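Local coordinates for protein hemolysin BL lytic component L1 (Bacillus cereus, PDB 7NMQ) that probably serves as a lytic component of the tripartite pore-forming enterotoxin hemolysin BL, acting on membranes as a member of the ClyA-like alpha-helical toxins, at residues Met31-Asn36 with Val217-Thr222; Gly109-Ile114 with Asp323-Met328; Leu195-Gly200 with Ile242-Ala247; Tyr87-Gln92 with Asp349-Ala354; Gly18-Val23 with Val297-Leu302. All coordinates share one frame; numbering follows the deposited sequence.

Interaction 1: residues Met31-Asn36 with Val217-Thr222; sequences MIKQPN and VVIVVT
The flat carbonyl group of Ile219 and the ring of Pro35 are both met across this contact. The carbonyl oxygen is reached by the Lys33 ammonium from a direction tilted 32° out of the carbonyl plane, and the pyrrolidine ring of Pro35 touches Val221 through CD. Lys33 NZ lies 2.8 Å from Ile219 O, a hydrogen bond that gives the charged end of an exposed lysine a backbone acceptor on the strand. A bend in the lysine chain (chi3 93°) lets its middle lie against the isoleucine while its end turns to the oxygen. Lys33 CD rests 3.7 Å from Ile219 CB and 3.9 Å from Ile219 CG2, the two side chains crossing obliquely. Ile219 meets the lysine with CB and its CG2 branch, whereas the longer CG1 branch leads away from it. Val221, two residues on and on the same side of the strand, divides its two methyls between Lys33 O and Pro35: its CG2 lies 3.7 Å from Lys33 O, while its CG1 touches Pro35 CD at 4.0 Å. Between Lys33 and Pro35, Gln34 leaves the helix and turns elsewhere, its OE1 accepting from Ala226 N and Asn285 ND2, and so ties the same corner to the neighbouring strand and to helix 275-325. The outcome is a surface contact between the C-terminal end of helix 10-33 and one strand of the antiparallel hairpin 217-222/225-230, an arrangement consistent with the beta-tongue that folds against the helical bundle in soluble ClyA-like toxins.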
# COMPACT_ATOMS: atom_id res chain seq x y z
N MET A 31 -4.55 -4.15 13.71
CA MET A 31 -4.84 -5.56 14.04
C MET A 31 -3.97 -5.99 15.21
O MET A 31 -4.49 -6.64 16.11
CB MET A 31 -4.59 -6.48 12.85
CG MET A 31 -5.64 -6.36 11.77
SD MET A 31 -7.33 -6.20 12.36
CE MET A 31 -7.56 -7.85 13.01
N ILE A 32 -2.68 -5.68 15.17
CA ILE A 32 -1.69 -6.11 16.22
C ILE A 32 -2.13 -5.55 17.57
O ILE A 32 -1.90 -6.22 18.61
CB ILE A 32 -0.26 -5.71 15.79
CG1 ILE A 32 0.17 -6.61 14.63
CG2 ILE A 32 0.71 -5.75 16.97
CD1 ILE A 32 1.38 -6.13 13.91
N LYS A 33 -2.72 -4.38 17.62
CA LYS A 33 -3.06 -3.72 18.90
C LYS A 33 -4.44 -4.15 19.40
O LYS A 33 -4.71 -3.93 20.55
CB LYS A 33 -2.95 -2.20 18.74
CG LYS A 33 -1.54 -1.64 19.00
CD LYS A 33 -1.48 -0.16 19.20
CE LYS A 33 -1.55 0.31 20.64
NZ LYS A 33 -1.68 1.79 20.70
N GLN A 34 -5.27 -4.77 18.58
CA GLN A 34 -6.61 -5.16 19.03
C GLN A 34 -6.49 -6.45 19.84
O GLN A 34 -5.99 -7.46 19.34
CB GLN A 34 -7.53 -5.35 17.84
CG GLN A 34 -8.91 -5.69 18.33
CD GLN A 34 -10.03 -5.05 17.57
OE1 GLN A 34 -9.99 -3.90 17.16
NE2 GLN A 34 -11.03 -5.85 17.31
N PRO A 35 -6.91 -6.46 21.12
CA PRO A 35 -6.78 -7.69 21.90
C PRO A 35 -7.83 -8.74 21.56
O PRO A 35 -8.80 -8.43 20.87
CB PRO A 35 -6.98 -7.21 23.33
CG PRO A 35 -7.90 -6.06 23.17
CD PRO A 35 -7.44 -5.35 21.91
N ASN A 36 -7.57 -9.96 22.01
CA ASN A 36 -8.58 -11.04 21.96
C ASN A 36 -9.88 -10.52 22.55
O ASN A 36 -9.88 -9.85 23.62
CB ASN A 36 -8.10 -12.33 22.61
CG ASN A 36 -7.14 -13.15 21.78
OD1 ASN A 36 -6.67 -12.71 20.74
ND2 ASN A 36 -6.85 -14.36 22.25
N VAL A 217 0.19 9.11 12.80
CA VAL A 217 -0.78 8.05 13.18
C VAL A 217 -0.58 7.64 14.62
O VAL A 217 0.54 7.38 15.06
CB VAL A 217 -0.69 6.82 12.28
CG1 VAL A 217 -1.38 5.62 12.88
CG2 VAL A 217 -1.27 7.15 10.92
N VAL A 218 -1.71 7.56 15.33
CA VAL A 218 -1.76 6.91 16.66
C VAL A 218 -2.86 5.85 16.59
O VAL A 218 -3.82 6.05 15.85
CB VAL A 218 -2.01 7.92 17.78
CG1 VAL A 218 -0.80 8.82 17.97
CG2 VAL A 218 -3.30 8.70 17.67
N ILE A 219 -2.71 4.76 17.34
CA ILE A 219 -3.76 3.72 17.41
C ILE A 219 -4.34 3.79 18.83
O ILE A 219 -3.55 3.63 19.78
CB ILE A 219 -3.19 2.35 17.05
CG1 ILE A 219 -2.38 2.30 15.72
CG2 ILE A 219 -4.34 1.35 17.09
CD1 ILE A 219 -3.14 2.43 14.48
N VAL A 220 -5.64 4.04 18.98
CA VAL A 220 -6.29 4.12 20.33
C VAL A 220 -7.11 2.87 20.55
O VAL A 220 -7.89 2.52 19.64
CB VAL A 220 -7.13 5.41 20.52
CG1 VAL A 220 -8.05 5.36 21.73
CG2 VAL A 220 -6.20 6.60 20.64
N VAL A 221 -6.91 2.19 21.67
CA VAL A 221 -7.73 1.00 22.00
C VAL A 221 -8.71 1.44 23.10
O VAL A 221 -8.28 1.88 24.19
CB VAL A 221 -6.90 -0.20 22.49
CG1 VAL A 221 -7.77 -1.43 22.71
CG2 VAL A 221 -5.76 -0.48 21.51
N THR A 222 -9.99 1.31 22.80
CA THR A 222 -11.13 1.62 23.71
C THR A 222 -12.11 0.46 23.72
O THR A 222 -12.54 0.11 22.65
CB THR A 222 -11.96 2.78 23.16
OG1 THR A 222 -11.10 3.89 22.91
CG2 THR A 222 -13.04 3.21 24.12

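Interaction 2: residues Gly109-Ile114 with Asp323-Met328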
# COMPACT_ATOMS: atom_id res chain seq x y z
N GLY A 109 31.06 -0.86 -28.17
CA GLY A 109 31.04 -0.28 -26.82
C GLY A 109 29.65 0.16 -26.39
O GLY A 109 29.23 -0.06 -25.25
N LEU A 110 28.95 0.84 -27.28
CA LEU A 110 27.59 1.31 -26.98
C LEU A 110 26.69 0.09 -26.80
O LEU A 110 25.91 0.03 -25.85
CB LEU A 110 27.09 2.22 -28.10
CG LEU A 110 25.67 2.73 -27.86
CD1 LEU A 110 25.55 3.59 -26.61
CD2 LEU A 110 25.16 3.48 -29.05
N LYS A 111 26.75 -0.86 -27.72
CA LYS A 111 25.90 -2.06 -27.63
C LYS A 111 26.17 -2.81 -26.32
O LYS A 111 25.20 -3.28 -25.72
CB LYS A 111 26.14 -3.02 -28.79
CG LYS A 111 25.58 -2.53 -30.10
CD LYS A 111 25.82 -3.52 -31.21
CE LYS A 111 24.90 -4.72 -31.03
NZ LYS A 111 24.96 -5.62 -32.21
N GLU A 112 27.41 -2.91 -25.89
CA GLU A 112 27.71 -3.65 -24.64
C GLU A 112 27.05 -2.93 -23.46
O GLU A 112 26.49 -3.60 -22.58
CB GLU A 112 29.21 -3.77 -24.44
CG GLU A 112 29.56 -4.85 -23.43
CD GLU A 112 29.39 -6.27 -23.94
OE1 GLU A 112 29.23 -6.49 -25.17
OE2 GLU A 112 29.49 -7.16 -23.11
N GLY A 113 27.14 -1.60 -23.42
CA GLY A 113 26.53 -0.79 -22.35
C GLY A 113 25.03 -0.97 -22.34
O GLY A 113 24.42 -1.23 -21.27
N ILE A 114 24.42 -0.88 -23.51
CA ILE A 114 22.94 -1.02 -23.58
C ILE A 114 22.57 -2.44 -23.19
O ILE A 114 21.56 -2.60 -22.47
CB ILE A 114 22.45 -0.63 -24.99
CG1 ILE A 114 22.70 0.85 -25.27
CG2 ILE A 114 21.01 -1.04 -25.19
CD1 ILE A 114 21.98 1.82 -24.40
N ASP A 323 19.29 -3.43 -31.24
CA ASP A 323 19.17 -4.16 -32.52
C ASP A 323 19.43 -3.25 -33.71
O ASP A 323 19.80 -3.76 -34.73
CB ASP A 323 17.77 -4.75 -32.66
CG ASP A 323 17.52 -5.95 -31.79
OD1 ASP A 323 18.52 -6.45 -31.20
OD2 ASP A 323 16.33 -6.35 -31.65
N ASN A 324 19.22 -1.96 -33.56
CA ASN A 324 19.33 -0.98 -34.66
C ASN A 324 20.75 -0.46 -34.78
O ASN A 324 21.05 0.08 -35.84
CB ASN A 324 18.43 0.22 -34.37
CG ASN A 324 16.96 -0.03 -34.57
OD1 ASN A 324 16.52 -1.15 -34.87
ND2 ASN A 324 16.18 1.02 -34.34
N ILE A 325 21.60 -0.58 -33.76
CA ILE A 325 22.92 0.11 -33.79
C ILE A 325 23.76 -0.41 -34.95
O ILE A 325 24.42 0.41 -35.62
CB ILE A 325 23.64 -0.06 -32.44
CG1 ILE A 325 22.99 0.88 -31.42
CG2 ILE A 325 25.13 0.23 -32.58
CD1 ILE A 325 23.28 0.57 -30.00
N ASP A 326 23.77 -1.70 -35.25
CA ASP A 326 24.79 -2.16 -36.23
C ASP A 326 24.48 -1.57 -37.62
O ASP A 326 25.42 -1.26 -38.31
CB ASP A 326 24.97 -3.67 -36.26
CG ASP A 326 25.96 -4.12 -35.19
OD1 ASP A 326 26.83 -3.27 -34.72
OD2 ASP A 326 25.95 -5.31 -34.89
N SER A 327 23.22 -1.46 -38.01
CA SER A 327 22.86 -0.98 -39.37
C SER A 327 22.75 0.54 -39.42
O SER A 327 22.67 1.09 -40.51
CB SER A 327 21.61 -1.61 -39.87
OG SER A 327 20.55 -1.32 -38.99
N MET A 328 22.77 1.22 -38.29
CA MET A 328 22.52 2.67 -38.21
C MET A 328 23.61 3.47 -38.92
O MET A 328 24.81 3.19 -38.74
CB MET A 328 22.53 3.08 -36.73
CG MET A 328 21.66 4.23 -36.47
SD MET A 328 21.67 4.59 -34.74
CE MET A 328 20.42 3.50 -34.06
O HOH W 1 22.86 -3.90 -33.67
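A salt bridge joins Lys111 NZ to Asp326 OD2 at 2.9 Å, the ammonium sitting above the carboxylate plane, 65° out of it, with the two side chains at about a right angle. The same ammonium donates to a water 3.1 Å from Lys111 NZ, which also takes the backbone N-H of Asp326 (water to Asp326 N, 2.9 Å) and donates weakly to Asp323 O. Lys111 is thus linked to Asp326 twice, directly through the side chain and by water through the main chain. A bend at chi3 (73°) carries the ammonium over to the carboxylate after the first part of its chain has run alongside Ile325 in the opposite direction, where Lys111 CG lies 3.7 Å from Ile325 CG2. Further in, polarity gives way to packing: Ile325 CD1 reaches Leu110 CD2 at 3.6 Å, both residues being buried. Leu110 also packs on Leu98 and Val102 of helix 45-103 and on Phe333 and Ile336 of helix 330-357. Lys107 NZ binds the carbonyls of Ile325, Asp326 and Met328, so that the start of helix 107-154 is joined to the turn leading from helix 275-325 into helix 330-357, at one end of the long bundle.

Interaction 3: residues Leu195-Gly200 with Ile242-Ala247; sequences LAWSIG and IGLGTA
Trp197, near the end of helix 173-200, brings the six-membered part of its indole to Ile242 and Leu244, Ile242 just before, and Leu244 within, the type I beta turn from Gly243 to Thr246 that leads into helix 247-272. Both segments belong to stretches predicted to span the membrane, consistent with the apolar head region of ClyA-like toxins, here in a folded, soluble form. Trp197 is the centre of the contact. With CG on the far side of CB from the backbone N (chi1 170°), the ring extends from the helix to the loop. Trp197 CH2 touches Ile242 CD1 at 3.7 Å and Leu244 CD1 at 3.9 Å, each aliphatic chain running at about a right angle to that of the tryptophan. The adjacent ring carbon meets main chain: Trp197 CZ2 lies 3.5 Å from Ile242 O. Ile242 brings its terminal methyl to the indole through an extended CG1 branch, and Leu244 does so with one methyl, although the side chain does not set out toward the helix. The same indole packs on Val209 of helix 203-216 and on Ala248 and Ala252 of helix 247-272, the helix whose N-cap is Thr246. The Thr246 hydroxyl caps Gly249 N and donates to Gly243 O, on a lone pair in the carbonyl plane, at 2.6 Å from Thr246 OG1. A water completes the link in the plane of the indole: it accepts from Trp197 NE1 at 2.9 Å and donates to Thr246 OG1 at 3.0 Å.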
# COMPACT_ATOMS: atom_id res chain seq x y z
N LEU A 195 -6.06 9.97 -0.24
CA LEU A 195 -5.01 9.32 -1.06
C LEU A 195 -5.16 9.72 -2.53
O LEU A 195 -4.13 9.91 -3.21
CB LEU A 195 -5.10 7.80 -0.92
CG LEU A 195 -4.71 7.26 0.44
CD1 LEU A 195 -4.90 5.76 0.49
CD2 LEU A 195 -3.31 7.66 0.81
N ALA A 196 -6.38 9.87 -2.99
CA ALA A 196 -6.65 10.29 -4.38
C ALA A 196 -6.04 11.67 -4.63
O ALA A 196 -5.42 11.92 -5.69
CB ALA A 196 -8.11 10.25 -4.68
N TRP A 197 -6.20 12.56 -3.66
CA TRP A 197 -5.65 13.92 -3.79
C TRP A 197 -4.13 13.84 -3.79
O TRP A 197 -3.47 14.55 -4.55
CB TRP A 197 -6.17 14.81 -2.64
CG TRP A 197 -5.47 16.14 -2.59
CD1 TRP A 197 -5.65 17.17 -3.45
CD2 TRP A 197 -4.49 16.57 -1.62
NE1 TRP A 197 -4.81 18.19 -3.14
CE2 TRP A 197 -4.11 17.88 -1.99
CE3 TRP A 197 -3.88 15.98 -0.50
CZ2 TRP A 197 -3.13 18.59 -1.30
CZ3 TRP A 197 -2.95 16.71 0.23
CH2 TRP A 197 -2.57 17.99 -0.19
N SER A 198 -3.55 13.01 -2.92
CA SER A 198 -2.07 12.97 -2.79
C SER A 198 -1.46 12.36 -4.06
O SER A 198 -0.42 12.88 -4.55
CB SER A 198 -1.66 12.23 -1.56
OG SER A 198 -2.05 10.89 -1.66
N ILE A 199 -2.07 11.30 -4.60
CA ILE A 199 -1.60 10.70 -5.88
C ILE A 199 -1.79 11.68 -7.04
O ILE A 199 -0.92 11.73 -7.92
CB ILE A 199 -2.30 9.35 -6.08
CG1 ILE A 199 -1.76 8.34 -5.06
CG2 ILE A 199 -2.13 8.85 -7.51
CD1 ILE A 199 -2.58 7.09 -4.90
N GLY A 200 -2.88 12.42 -7.03
CA GLY A 200 -3.25 13.40 -8.07
C GLY A 200 -2.21 14.51 -8.17
O GLY A 200 -2.20 15.21 -9.16
N ILE A 242 2.35 21.85 -1.94
CA ILE A 242 1.53 20.84 -2.67
C ILE A 242 0.06 21.29 -2.70
O ILE A 242 -0.79 20.47 -3.07
CB ILE A 242 1.67 19.43 -2.07
CG1 ILE A 242 1.17 19.34 -0.63
CG2 ILE A 242 3.10 18.96 -2.20
CD1 ILE A 242 1.08 17.94 -0.13
N GLY A 243 -0.24 22.54 -2.41
CA GLY A 243 -1.62 23.05 -2.59
C GLY A 243 -2.58 22.66 -1.48
O GLY A 243 -3.78 22.57 -1.74
N LEU A 244 -2.11 22.53 -0.24
CA LEU A 244 -3.05 22.19 0.86
C LEU A 244 -4.12 23.27 0.95
O LEU A 244 -5.22 23.00 1.39
CB LEU A 244 -2.31 22.06 2.18
CG LEU A 244 -3.16 21.44 3.29
CD1 LEU A 244 -3.48 19.99 2.99
CD2 LEU A 244 -2.44 21.56 4.63
N GLY A 245 -3.77 24.50 0.61
CA GLY A 245 -4.67 25.66 0.72
C GLY A 245 -5.56 25.87 -0.49
O GLY A 245 -6.45 26.71 -0.41
N THR A 246 -5.39 25.08 -1.54
CA THR A 246 -6.26 25.12 -2.74
C THR A 246 -7.63 24.54 -2.39
O THR A 246 -7.73 23.82 -1.37
CB THR A 246 -5.64 24.36 -3.92
OG1 THR A 246 -5.58 22.97 -3.63
CG2 THR A 246 -4.29 24.94 -4.30
N ALA A 247 -8.61 24.67 -3.27
CA ALA A 247 -9.93 24.04 -2.99
C ALA A 247 -9.73 22.53 -2.78
O ALA A 247 -10.35 21.95 -1.87
CB ALA A 247 -10.89 24.29 -4.12
O HOH W 2 -4.17 20.56 -4.70

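Interaction 4: residues Tyr87-Gln92 with Asp349-Ala354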
# COMPACT_ATOMS: atom_id res chain seq x y z
N TYR A 87 18.68 1.01 -10.52
CA TYR A 87 18.74 1.18 -12.00
C TYR A 87 19.16 2.62 -12.28
O TYR A 87 20.04 2.87 -13.11
CB TYR A 87 17.43 0.83 -12.69
CG TYR A 87 17.64 0.94 -14.18
CD1 TYR A 87 18.15 -0.12 -14.91
CD2 TYR A 87 17.43 2.15 -14.83
CE1 TYR A 87 18.41 0.03 -16.26
CE2 TYR A 87 17.66 2.29 -16.20
CZ TYR A 87 18.17 1.22 -16.91
OH TYR A 87 18.48 1.31 -18.25
N ASP A 88 18.63 3.59 -11.56
CA ASP A 88 19.09 4.98 -11.75
C ASP A 88 20.59 5.05 -11.49
O ASP A 88 21.32 5.69 -12.27
CB ASP A 88 18.39 5.97 -10.83
CG ASP A 88 18.98 7.37 -10.99
OD1 ASP A 88 18.97 7.87 -12.13
OD2 ASP A 88 19.35 8.00 -9.93
N GLU A 89 21.08 4.45 -10.41
CA GLU A 89 22.54 4.55 -10.09
C GLU A 89 23.32 3.89 -11.24
O GLU A 89 24.36 4.44 -11.63
CB GLU A 89 22.89 3.94 -8.74
CG GLU A 89 21.98 4.43 -7.62
CD GLU A 89 22.51 5.41 -6.58
OE1 GLU A 89 23.12 4.96 -5.60
OE2 GLU A 89 22.22 6.61 -6.69
N GLN A 90 22.84 2.77 -11.80
CA GLN A 90 23.58 2.13 -12.91
C GLN A 90 23.54 3.06 -14.13
O GLN A 90 24.58 3.25 -14.75
CB GLN A 90 22.97 0.78 -13.24
CG GLN A 90 23.82 0.02 -14.24
CD GLN A 90 23.33 -1.36 -14.55
OE1 GLN A 90 22.34 -1.82 -14.05
NE2 GLN A 90 24.07 -2.08 -15.36
N PHE A 91 22.39 3.57 -14.49
CA PHE A 91 22.22 4.44 -15.69
C PHE A 91 23.13 5.67 -15.54
O PHE A 91 23.89 6.01 -16.47
CB PHE A 91 20.76 4.85 -15.87
CG PHE A 91 20.54 5.54 -17.18
CD1 PHE A 91 20.80 6.88 -17.32
CD2 PHE A 91 20.31 4.80 -18.32
CE1 PHE A 91 20.67 7.49 -18.56
CE2 PHE A 91 20.16 5.40 -19.55
CZ PHE A 91 20.35 6.74 -19.67
N GLN A 92 23.12 6.29 -14.35
CA GLN A 92 23.91 7.52 -14.14
C GLN A 92 25.39 7.18 -14.30
O GLN A 92 26.15 8.01 -14.82
CB GLN A 92 23.69 8.15 -12.78
CG GLN A 92 22.26 8.60 -12.53
CD GLN A 92 21.79 9.68 -13.47
OE1 GLN A 92 22.60 10.50 -13.92
NE2 GLN A 92 20.49 9.71 -13.71
N ASP A 349 15.16 12.10 -11.74
CA ASP A 349 13.93 12.70 -11.17
C ASP A 349 13.16 11.70 -10.30
O ASP A 349 12.44 12.13 -9.43
CB ASP A 349 13.04 13.27 -12.28
CG ASP A 349 11.67 13.73 -11.82
OD1 ASP A 349 11.60 14.80 -11.22
OD2 ASP A 349 10.68 12.98 -12.04
N ILE A 350 13.30 10.40 -10.52
CA ILE A 350 12.53 9.37 -9.78
C ILE A 350 13.33 8.86 -8.58
O ILE A 350 12.75 8.18 -7.74
CB ILE A 350 12.13 8.24 -10.75
CG1 ILE A 350 10.92 7.49 -10.27
CG2 ILE A 350 13.28 7.30 -11.03
CD1 ILE A 350 10.46 6.45 -11.24
N HIS A 351 14.62 9.16 -8.51
CA HIS A 351 15.54 8.53 -7.52
C HIS A 351 15.09 8.74 -6.07
O HIS A 351 14.93 7.75 -5.36
CB HIS A 351 16.93 9.11 -7.67
CG HIS A 351 18.00 8.39 -6.91
ND1 HIS A 351 18.16 8.45 -5.55
CD2 HIS A 351 19.05 7.68 -7.38
CE1 HIS A 351 19.23 7.77 -5.20
NE2 HIS A 351 19.79 7.27 -6.31
N LYS A 352 14.93 9.98 -5.65
CA LYS A 352 14.65 10.28 -4.21
C LYS A 352 13.31 9.68 -3.79
O LYS A 352 13.21 9.11 -2.69
CB LYS A 352 14.71 11.78 -3.99
CG LYS A 352 16.13 12.32 -3.98
CD LYS A 352 16.19 13.73 -3.50
CE LYS A 352 17.55 14.37 -3.68
NZ LYS A 352 17.63 15.65 -2.93
N ASP A 353 12.31 9.71 -4.67
CA ASP A 353 10.96 9.19 -4.33
C ASP A 353 10.98 7.66 -4.27
O ASP A 353 10.32 7.06 -3.38
CB ASP A 353 9.95 9.80 -5.30
CG ASP A 353 9.70 11.27 -4.95
OD1 ASP A 353 9.87 11.66 -3.74
OD2 ASP A 353 9.39 12.03 -5.86
N ALA A 354 11.67 7.00 -5.20
CA ALA A 354 11.85 5.53 -5.14
C ALA A 354 12.57 5.18 -3.84
O ALA A 354 12.23 4.17 -3.21
CB ALA A 354 12.58 5.02 -6.35
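His351 NE2 donates to Glu89 OE2 in a hydrogen bond modelled at only 2.5 Å and bent; because Glu89 has two conformers, both this length and the angles that go with it are doubtful. In the conformer described, the imidazole nitrogen stands above the carboxylate, 59° out of its plane, and ring and carboxylate planes are turned 52° against each other. Glu89 gets there through a chain bent at chi2, which swings the end of the side chain toward the histidine although its CB does not set out that way. Asp88, the preceding residue of the same helix, is a neighbour of the ring near His351 CD2, but its carboxylate oxygen OD2 is modelled too close to be trusted in position. The other oxygen of Asp88 is bound within its own helix: Gln92 NE2 lies 2.9 Å from Asp88 OD1, on the syn side, in a nearly straight bond of 164°. This bond holds that side of the carboxylate, and Gln92 in turn binds Lys344 NZ through OE1. The contact joins helix 45-103 to helix 330-357, whose backbones approach to 6.6 Å between the CA atoms of Asp88 and His351. Around it, Asp88 packs on Trp347, His351 on Val85, and Ile350 on Leu10 and Leu14, so that helix 10-33 lies beside this pair.

Interaction 5: residues Gly18-Val23 with Val297-Leu302; sequences GSHILV and VDQAIL
Rotated so that CG lies opposite the carbonyl carbon (chi1 -54°), the side chain of His20 swings its ring against helix 275-325, where Gln299 CB meets it. The result is a CH-pi contact: Gln299 CB stands 3.8 Å from the centroid of the His20 ring and 22° off the ring normal. Ser19 OG, in the conformer described, lies over the opposite face. With its CG likewise opposite the carbonyl carbon, the Gln299 side chain crosses that of His20 at about a right angle, the amide plane inclined 54° to the imidazole, and Gln299 NE2 comes to 3.7 Å from His20 CE1. The helix backbone is close as well, Ala300 N lying over a face of the ring and His20 CD2 3.7 Å from Ala300 CA. The small side chain of Ala300 suits this approach, the CA atoms of His20 and Ala300 being 6.0 Å apart. No direct hydrogen bond crosses between the two segments; the polar link is a water 3.0 Å from His20 NE2 that donates to Gln299 O at 2.8 Å. His20 NE2 is hydrogen-bonded also to Ser303 OG, one turn beyond Gln299 on helix 275-325. Around the pair, Val297 and Ile301 turn to helix 107-154, Val23 leans on Phe191 of helix 173-200, and Ile21 faces Lys74 and Ile77 of helix 45-103, placing the contact in the middle of the bundle.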
# COMPACT_ATOMS: atom_id res chain seq x y z
N GLY A 18 3.16 3.22 -3.02
CA GLY A 18 3.41 3.89 -1.74
C GLY A 18 2.13 4.03 -0.93
O GLY A 18 2.16 3.83 0.30
N SER A 19 1.03 4.37 -1.59
CA SER A 19 -0.30 4.54 -0.97
C SER A 19 -0.79 3.21 -0.42
O SER A 19 -1.45 3.21 0.63
CB SER A 19 -1.28 5.16 -1.93
OG SER A 19 -1.86 4.20 -2.81
N HIS A 20 -0.54 2.10 -1.11
CA HIS A 20 -1.00 0.79 -0.62
C HIS A 20 -0.17 0.39 0.59
O HIS A 20 -0.72 -0.25 1.49
CB HIS A 20 -0.94 -0.29 -1.69
CG HIS A 20 -1.67 0.06 -2.94
ND1 HIS A 20 -2.90 0.67 -2.93
CD2 HIS A 20 -1.34 -0.15 -4.25
CE1 HIS A 20 -3.30 0.86 -4.19
NE2 HIS A 20 -2.36 0.34 -5.00
N ILE A 21 1.13 0.67 0.58
CA ILE A 21 2.00 0.35 1.73
C ILE A 21 1.49 1.10 2.95
O ILE A 21 1.42 0.50 4.01
CB ILE A 21 3.49 0.69 1.44
CG1 ILE A 21 4.05 -0.30 0.42
CG2 ILE A 21 4.33 0.68 2.68
CD1 ILE A 21 5.38 0.13 -0.13
N LEU A 22 1.19 2.37 2.83
CA LEU A 22 0.65 3.15 3.98
C LEU A 22 -0.62 2.50 4.52
O LEU A 22 -0.72 2.31 5.77
CB LEU A 22 0.39 4.60 3.55
CG LEU A 22 -0.27 5.45 4.65
CD1 LEU A 22 0.68 5.64 5.81
CD2 LEU A 22 -0.69 6.79 4.07
N VAL A 23 -1.54 2.14 3.64
CA VAL A 23 -2.84 1.58 4.07
C VAL A 23 -2.59 0.22 4.75
O VAL A 23 -3.16 -0.03 5.82
CB VAL A 23 -3.81 1.47 2.90
CG1 VAL A 23 -4.99 0.61 3.24
CG2 VAL A 23 -4.16 2.87 2.39
N VAL A 297 -4.15 -5.78 -0.52
CA VAL A 297 -3.10 -6.61 -1.16
C VAL A 297 -3.49 -6.83 -2.62
O VAL A 297 -2.57 -6.83 -3.47
CB VAL A 297 -2.87 -7.94 -0.42
CG1 VAL A 297 -1.99 -8.91 -1.22
CG2 VAL A 297 -2.26 -7.66 0.93
N ASP A 298 -4.73 -7.06 -2.96
CA ASP A 298 -5.13 -7.18 -4.39
C ASP A 298 -4.73 -5.91 -5.17
O ASP A 298 -4.23 -6.04 -6.32
CB ASP A 298 -6.61 -7.49 -4.54
CG ASP A 298 -7.04 -8.94 -4.31
OD1 ASP A 298 -6.23 -9.85 -4.57
OD2 ASP A 298 -8.21 -9.16 -3.87
N GLN A 299 -4.94 -4.73 -4.58
CA GLN A 299 -4.57 -3.44 -5.19
C GLN A 299 -3.06 -3.40 -5.36
O GLN A 299 -2.56 -2.93 -6.41
CB GLN A 299 -5.06 -2.26 -4.40
CG GLN A 299 -6.56 -2.15 -4.38
CD GLN A 299 -6.87 -0.91 -3.60
OE1 GLN A 299 -6.76 -0.88 -2.40
NE2 GLN A 299 -6.93 0.19 -4.33
N ALA A 300 -2.31 -3.82 -4.35
CA ALA A 300 -0.84 -3.86 -4.40
C ALA A 300 -0.39 -4.78 -5.55
O ALA A 300 0.59 -4.45 -6.27
CB ALA A 300 -0.25 -4.29 -3.09
N ILE A 301 -1.06 -5.90 -5.73
CA ILE A 301 -0.70 -6.82 -6.82
C ILE A 301 -0.93 -6.09 -8.14
O ILE A 301 -0.07 -6.26 -9.04
CB ILE A 301 -1.47 -8.13 -6.71
CG1 ILE A 301 -0.93 -8.95 -5.55
CG2 ILE A 301 -1.39 -8.92 -8.01
CD1 ILE A 301 -1.87 -10.02 -5.06
N LEU A 302 -2.03 -5.38 -8.29
CA LEU A 302 -2.31 -4.66 -9.57
C LEU A 302 -1.20 -3.65 -9.83
O LEU A 302 -0.70 -3.54 -10.95
CB LEU A 302 -3.64 -3.93 -9.51
CG LEU A 302 -4.87 -4.77 -9.66
CD1 LEU A 302 -6.10 -3.88 -9.58
CD2 LEU A 302 -4.88 -5.56 -10.94
O HOH W 3 -3.64 -0.62 -7.59

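The five contacts run along an elongated helical bundle. The centre of interaction 5 lies about 3 Å from the centre of the chain, that of interaction 2 about 39 Å, on the side opposite interaction 1. Interactions 1 and 5 share helix 10-33, and 2 and 5 share helix 275-325. Interactions 1 and 3 are surface contacts, of the strand hairpin and of the segments predicted to span the membrane, with apolar partners aided by one lysine-carbonyl bond or a water; the other three are partly buried between long helices. There the chemistry differs: salt bridge with packing in 2, a histidine-glutamate bond in 4, ring face and water in 5. Interactions 3 and 5 touch, Leu195 CD1 meeting Val23 CG2 at 3.5 Å.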